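Local coordinates for endo-alpha-(1->5)-L-arabinanase (Bacillus licheniformis, PDB 6B7K), which probably hydrolyses internal alpha-(1->5)-arabinofuranosidic linkages in arabinan, as a calcium-containing family 43 glycoside hydrolase, at residues A[27-32]-A[113-118]; A[44-49]-A[59-64]. All coordinates share one frame; numbering follows the deposited sequence.

Contact 1 (A[27-32]-A[113-118])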
loop_
_atom_site.group_PDB
_atom_site.type_symbol
_atom_site.label_atom_id
_atom_site.label_comp_id
_atom_site.label_asym_id
_atom_site.label_seq_id
_atom_site.Cartn_x
_atom_site.Cartn_y
_atom_site.Cartn_z
ATOM N N ILE A 27 -4.692 -1.159 10.253
ATOM C CA ILE A 27 -4.764 -0.144 11.298
ATOM C C ILE A 27 -5.465 -0.802 12.484
ATOM O O ILE A 27 -5.966 -1.924 12.389
ATOM C CB ILE A 27 -5.501 1.130 10.818
ATOM C CG1 ILE A 27 -5.360 2.291 11.818
ATOM C CG2 ILE A 27 -6.966 0.830 10.532
ATOM C CD1 ILE A 27 -3.933 2.661 12.155
ATOM N N LYS A 28 -5.498 -0.102 13.617
ATOM C CA LYS A 28 -5.972 -0.701 14.861
ATOM C C LYS A 28 -6.439 0.421 15.774
ATOM O O LYS A 28 -5.609 1.164 16.306
ATOM C CB LYS A 28 -4.864 -1.521 15.505
ATOM C CG LYS A 28 -5.314 -2.505 16.558
ATOM C CD LYS A 28 -4.102 -3.084 17.253
ATOM C CE LYS A 28 -4.485 -4.054 18.348
ATOM N NZ LYS A 28 -5.520 -3.501 19.259
ATOM N N GLU A 29 -7.752 0.549 15.941
ATOM C CA GLU A 29 -8.351 1.568 16.791
ATOM C C GLU A 29 -8.951 0.883 18.015
ATOM O O GLU A 29 -9.844 0.037 17.879
ATOM C CB GLU A 29 -9.423 2.354 16.034
ATOM C CG GLU A 29 -10.211 3.323 16.897
ATOM C CD GLU A 29 -11.357 3.969 16.142
ATOM O OE1 GLU A 29 -11.103 4.859 15.305
ATOM O OE2 GLU A 29 -12.518 3.579 16.381
ATOM N N GLY A 30 -8.469 1.251 19.198
ATOM C CA GLY A 30 -8.843 0.516 20.384
ATOM C C GLY A 30 -8.306 -0.896 20.304
ATOM O O GLY A 30 -7.161 -1.132 19.899
ATOM N N ASN A 31 -9.146 -1.859 20.678
ATOM C CA ASN A 31 -8.798 -3.269 20.571
ATOM C C ASN A 31 -9.196 -3.881 19.235
ATOM O O ASN A 31 -8.999 -5.085 19.043
ATOM C CB ASN A 31 -9.451 -4.063 21.706
ATOM C CG ASN A 31 -8.586 -4.126 22.948
ATOM O OD1 ASN A 31 -7.359 -4.053 22.870
ATOM N ND2 ASN A 31 -9.222 -4.266 24.105
ATOM N N THR A 32 -9.739 -3.093 18.311
ATOM C CA THR A 32 -10.273 -3.608 17.058
ATOM C C THR A 32 -9.288 -3.370 15.923
ATOM O O THR A 32 -8.866 -2.232 15.686
ATOM C CB THR A 32 -11.615 -2.951 16.731
ATOM O OG1 THR A 32 -12.526 -3.154 17.818
ATOM C CG2 THR A 32 -12.204 -3.557 15.465
ATOM N N THR A 113 -11.420 10.861 8.684
ATOM C CA THR A 113 -12.374 10.783 9.781
ATOM C C THR A 113 -11.618 10.918 11.093
ATOM O O THR A 113 -10.405 10.697 11.156
ATOM C CB THR A 113 -13.163 9.471 9.769
ATOM O OG1 THR A 113 -14.194 9.531 10.764
ATOM C CG2 THR A 113 -12.246 8.304 10.085
ATOM N N ASP A 114 -12.357 11.283 12.142
ATOM C CA ASP A 114 -11.803 11.338 13.487
ATOM C C ASP A 114 -11.838 9.995 14.196
ATOM O O ASP A 114 -11.115 9.809 15.183
ATOM C CB ASP A 114 -12.566 12.359 14.340
ATOM C CG ASP A 114 -13.933 11.855 14.766
ATOM O OD1 ASP A 114 -14.739 11.493 13.886
ATOM O OD2 ASP A 114 -14.194 11.805 15.985
ATOM N N ARG A 115 -12.662 9.064 13.722
ATOM C CA ARG A 115 -12.831 7.775 14.386
ATOM C C ARG A 115 -13.420 6.803 13.381
ATOM O O ARG A 115 -14.539 7.012 12.901
ATOM C CB ARG A 115 -13.736 7.905 15.614
ATOM C CG ARG A 115 -14.067 6.580 16.277
ATOM C CD ARG A 115 -14.802 6.783 17.589
ATOM N NE ARG A 115 -16.038 7.541 17.416
ATOM C CZ ARG A 115 -17.229 6.997 17.192
ATOM N NH1 ARG A 115 -17.356 5.681 17.105
ATOM N NH2 ARG A 115 -18.294 7.773 17.053
ATOM N N ILE A 116 -12.670 5.744 13.064
ATOM C CA ILE A 116 -13.107 4.793 12.045
ATOM C C ILE A 116 -14.444 4.166 12.418
ATOM O O ILE A 116 -15.282 3.905 11.545
ATOM C CB ILE A 116 -12.016 3.727 11.824
ATOM C CG1 ILE A 116 -10.735 4.387 11.309
ATOM C CG2 ILE A 116 -12.498 2.650 10.864
ATOM C CD1 ILE A 116 -9.602 3.417 11.042
ATOM N N SER A 117 -14.679 3.936 13.712
ATOM C CA SER A 117 -15.907 3.275 14.139
ATOM C C SER A 117 -17.148 4.143 13.949
ATOM O O SER A 117 -18.265 3.634 14.099
ATOM C CB SER A 117 -15.792 2.844 15.603
ATOM O OG SER A 117 -15.877 3.955 16.476
ATOM N N SER A 118 -16.990 5.429 13.629
ATOM C CA SER A 118 -18.153 6.238 13.290
ATOM C C SER A 118 -18.666 5.935 11.890
ATOM O O SER A 118 -19.849 6.162 11.614
ATOM C CB SER A 118 -17.823 7.728 13.407
ATOM O OG SER A 118 -17.078 8.174 12.289
#

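Contact 2 (A[44-49]-A[59-64])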
loop_
_atom_site.group_PDB
_atom_site.type_symbol
_atom_site.label_atom_id
_atom_site.label_comp_id
_atom_site.label_asym_id
_atom_site.label_seq_id
_atom_site.Cartn_x
_atom_site.Cartn_y
_atom_site.Cartn_z
ATOM N N LEU A 44 -14.484 0.671 -1.275
ATOM C CA LEU A 44 -13.316 0.133 -0.591
ATOM C C LEU A 44 -13.754 -0.892 0.444
ATOM O O LEU A 44 -14.726 -0.673 1.174
ATOM C CB LEU A 44 -12.515 1.249 0.086
ATOM C CG LEU A 44 -11.843 2.245 -0.857
ATOM C CD1 LEU A 44 -11.325 3.443 -0.085
ATOM C CD2 LEU A 44 -10.713 1.563 -1.617
ATOM N N ARG A 45 -13.030 -2.007 0.506
ATOM C CA ARG A 45 -13.378 -3.113 1.386
ATOM C C ARG A 45 -12.735 -2.934 2.755
ATOM O O ARG A 45 -11.560 -2.576 2.862
ATOM C CB ARG A 45 -12.937 -4.440 0.767
ATOM C CG ARG A 45 -13.149 -5.658 1.648
ATOM C CD ARG A 45 -13.121 -6.937 0.821
ATOM N NE ARG A 45 -13.055 -8.137 1.652
ATOM C CZ ARG A 45 -14.102 -8.684 2.265
ATOM N NH1 ARG A 45 -15.303 -8.134 2.152
ATOM N NH2 ARG A 45 -13.944 -9.779 2.998
ATOM N N VAL A 46 -13.523 -3.176 3.803
ATOM C CA VAL A 46 -13.056 -3.095 5.180
ATOM C C VAL A 46 -13.493 -4.355 5.909
ATOM O O VAL A 46 -14.655 -4.766 5.806
ATOM C CB VAL A 46 -13.597 -1.845 5.898
ATOM C CG1 VAL A 46 -13.131 -1.827 7.339
ATOM C CG2 VAL A 46 -13.153 -0.583 5.181
ATOM N N ILE A 47 -12.563 -4.975 6.633
ATOM C CA ILE A 47 -12.871 -6.109 7.490
ATOM C C ILE A 47 -12.255 -5.858 8.859
ATOM O O ILE A 47 -11.202 -5.223 8.980
ATOM C CB ILE A 47 -12.385 -7.449 6.893
ATOM C CG1 ILE A 47 -10.904 -7.384 6.522
ATOM C CG2 ILE A 47 -13.211 -7.808 5.672
ATOM C CD1 ILE A 47 -10.391 -8.661 5.888
ATOM N N LYS A 48 -12.930 -6.349 9.893
ATOM C CA LYS A 48 -12.586 -6.064 11.276
ATOM C C LYS A 48 -12.230 -7.351 12.010
ATOM O O LYS A 48 -12.559 -8.455 11.567
ATOM C CB LYS A 48 -13.747 -5.356 11.990
ATOM C CG LYS A 48 -15.072 -6.099 11.873
ATOM C CD LYS A 48 -16.245 -5.266 12.365
ATOM C CE LYS A 48 -16.138 -4.978 13.848
ATOM N NZ LYS A 48 -17.369 -4.320 14.366
ATOM N N SER A 49 -11.557 -7.194 13.151
ATOM C CA SER A 49 -11.145 -8.339 13.951
ATOM C C SER A 49 -10.909 -7.898 15.388
ATOM O O SER A 49 -10.348 -6.827 15.631
ATOM C CB SER A 49 -9.876 -8.985 13.390
ATOM O OG SER A 49 -9.470 -10.073 14.200
ATOM N N PRO A 59 -18.654 -2.246 7.065
ATOM C CA PRO A 59 -19.231 -1.365 6.041
ATOM C C PRO A 59 -18.166 -0.852 5.083
ATOM O O PRO A 59 -17.089 -0.417 5.496
ATOM C CB PRO A 59 -19.853 -0.229 6.860
ATOM C CG PRO A 59 -20.164 -0.846 8.172
ATOM C CD PRO A 59 -19.080 -1.858 8.424
ATOM N N SER A 60 -18.476 -0.917 3.793
ATOM C CA SER A 60 -17.547 -0.487 2.765
ATOM C C SER A 60 -17.497 1.035 2.685
ATOM O O SER A 60 -18.471 1.728 2.985
ATOM C CB SER A 60 -17.946 -1.070 1.412
ATOM O OG SER A 60 -18.019 -2.483 1.476
ATOM N N ILE A 61 -16.341 1.551 2.279
ATOM C CA ILE A 61 -16.168 2.982 2.065
ATOM C C ILE A 61 -16.607 3.313 0.648
ATOM O O ILE A 61 -16.373 2.534 -0.285
ATOM C CB ILE A 61 -14.709 3.406 2.318
ATOM C CG1 ILE A 61 -14.200 2.811 3.630
ATOM C CG2 ILE A 61 -14.595 4.924 2.354
ATOM C CD1 ILE A 61 -14.975 3.263 4.843
ATOM N N PHE A 62 -17.260 4.464 0.488
ATOM C CA PHE A 62 -17.785 4.933 -0.791
ATOM C C PHE A 62 -18.723 3.907 -1.417
ATOM O O PHE A 62 -18.389 3.322 -2.455
ATOM C CB PHE A 62 -16.643 5.246 -1.759
ATOM C CG PHE A 62 -15.639 6.216 -1.218
ATOM C CD1 PHE A 62 -16.049 7.366 -0.562
ATOM C CD2 PHE A 62 -14.283 5.976 -1.359
ATOM C CE1 PHE A 62 -15.125 8.262 -0.065
ATOM C CE2 PHE A 62 -13.352 6.866 -0.861
ATOM C CZ PHE A 62 -13.775 8.012 -0.212
ATOM N N PRO A 63 -19.893 3.648 -0.823
ATOM C CA PRO A 63 -20.839 2.729 -1.475
ATOM C C PRO A 63 -21.335 3.248 -2.808
ATOM O O PRO A 63 -21.654 2.452 -3.700
ATOM C CB PRO A 63 -21.977 2.609 -0.449
ATOM C CG PRO A 63 -21.369 3.025 0.850
ATOM C CD PRO A 63 -20.379 4.090 0.494
ATOM N N THR A 64 -21.412 4.565 -2.969
ATOM C CA THR A 64 -21.748 5.220 -4.218
ATOM C C THR A 64 -20.550 6.019 -4.716
ATOM O O THR A 64 -19.861 6.660 -3.914
ATOM C CB THR A 64 -22.956 6.154 -4.060
ATOM O OG1 THR A 64 -22.705 7.095 -3.009
ATOM C CG2 THR A 64 -24.205 5.354 -3.725
#

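Contact 1 (A[27-32]-A[113-118])
This contact bridges neighbouring blades of the five-bladed beta-propeller characteristic of family 43 glycoside hydrolases. Residues 27-32 end strand 25-29 in a tight type II' turn, and residues 113-118 run from strand 106-113 into a short 3-10 segment. The polar part centres on the carboxylate of Glu29, whose CG is anti to the backbone N (chi1 173°) and whose extended chain carries the group across to the other blade. Glu29 OE1 receives the N-H of Ile116 on its syn lone pair, at 2.9 Å and an N-H...O angle of 139°. Glu29 OE2 takes two weak bonds from Ser117, one from N at 3.5 Å and one from OG at 3.4 Å. The carboxylate thus meets the first amides of the 3-10 segment, which probably helps to stabilise its negative charge. An alanine here would remove the carboxylate that accepts from both amides and would probably loosen the loop's attachment to strand 25-29.

Apolar packing lies deeper. CG2 of Ile27 meets CD1 of Ile116 at 3.7 Å, the two chains crossing obliquely, and Phe36 and Ile85 each touch both isoleucines between the sheets.

A third set of interactions involves Arg115. Its carbonyl O accepts from both N and OG of Ser118, fixing the turn. The Arg115 side chain passes the carboxylate with its methylene CG 3.4 Å from Glu29 OE2. Bent at chi3 (58°), it then brings NH1 to Ser117 OG, which lies close to the guanidinium plane.

Contact 2 (A[44-49]-A[59-64])
The open end of the beta hairpin of strands 44-49 and 54-61, away from its connecting turn, is closed here by a single bridge. Leu44 and Ile61 form an antiparallel hydrogen-bonded pair: Leu44 N donates to Ile61 O at 2.8 Å, and Ile61 N returns a bond to Leu44 O at 3.0 Å. Both carbonyl oxygens are used in plane, on a lone pair. The segment axes lie at 144°, well short of straight antiparallel. Ser60 precedes the bridge, its CB 3.3 Å from Leu44 O.

The two strands belong to the first sheet of the five-bladed propeller, and Leu44 and Ile61 project to the same face, toward Leu94 of the next sheet. Leu44 CB meets Ile61 CB at 3.8 Å. Two residues along, the Val46 and Ile61 side chains cross obliquely, CG2 of Val46, beside its own backbone N, lying 3.9 Å from CG1 of Ile61, with Phe36 touching both residues. Leu44 lies about 8 Å from Asp23, the predicted proton acceptor, side chain to side chain.

After Ile61 the backbone turns through a positive phi at Phe62 (56°). The phenyl ring runs alongside Leu44, whose CD1 approaches CD2 and CE2 obliquely, while Trp69 meets the ring edge-to-face. Ile61 CG2 rests over the centre of one face of the Phe62 ring, 3.7 Å above its plane.

Overall arrangement
Both contacts involve the first propeller sheet, in which strands 25-29 and 44-49 flank strand 32-38, and their centres lie about 13 Å apart. Contact 2 acts within that sheet, joining sequence neighbours through one pair of backbone hydrogen bonds and a largely buried aliphatic face. Contact 1 reaches outward to a loop of the next sheet; there a side-chain carboxylate meets backbone amides near the surface, above a small buried isoleucine patch. Phe36 of strand 32-38 links the two, touching Ile27 and Ile116 in one and Val46 and Ile61 in the other. A direct touch also exists, Thr32 CG2 lying 3.8 Å from Ser49 O.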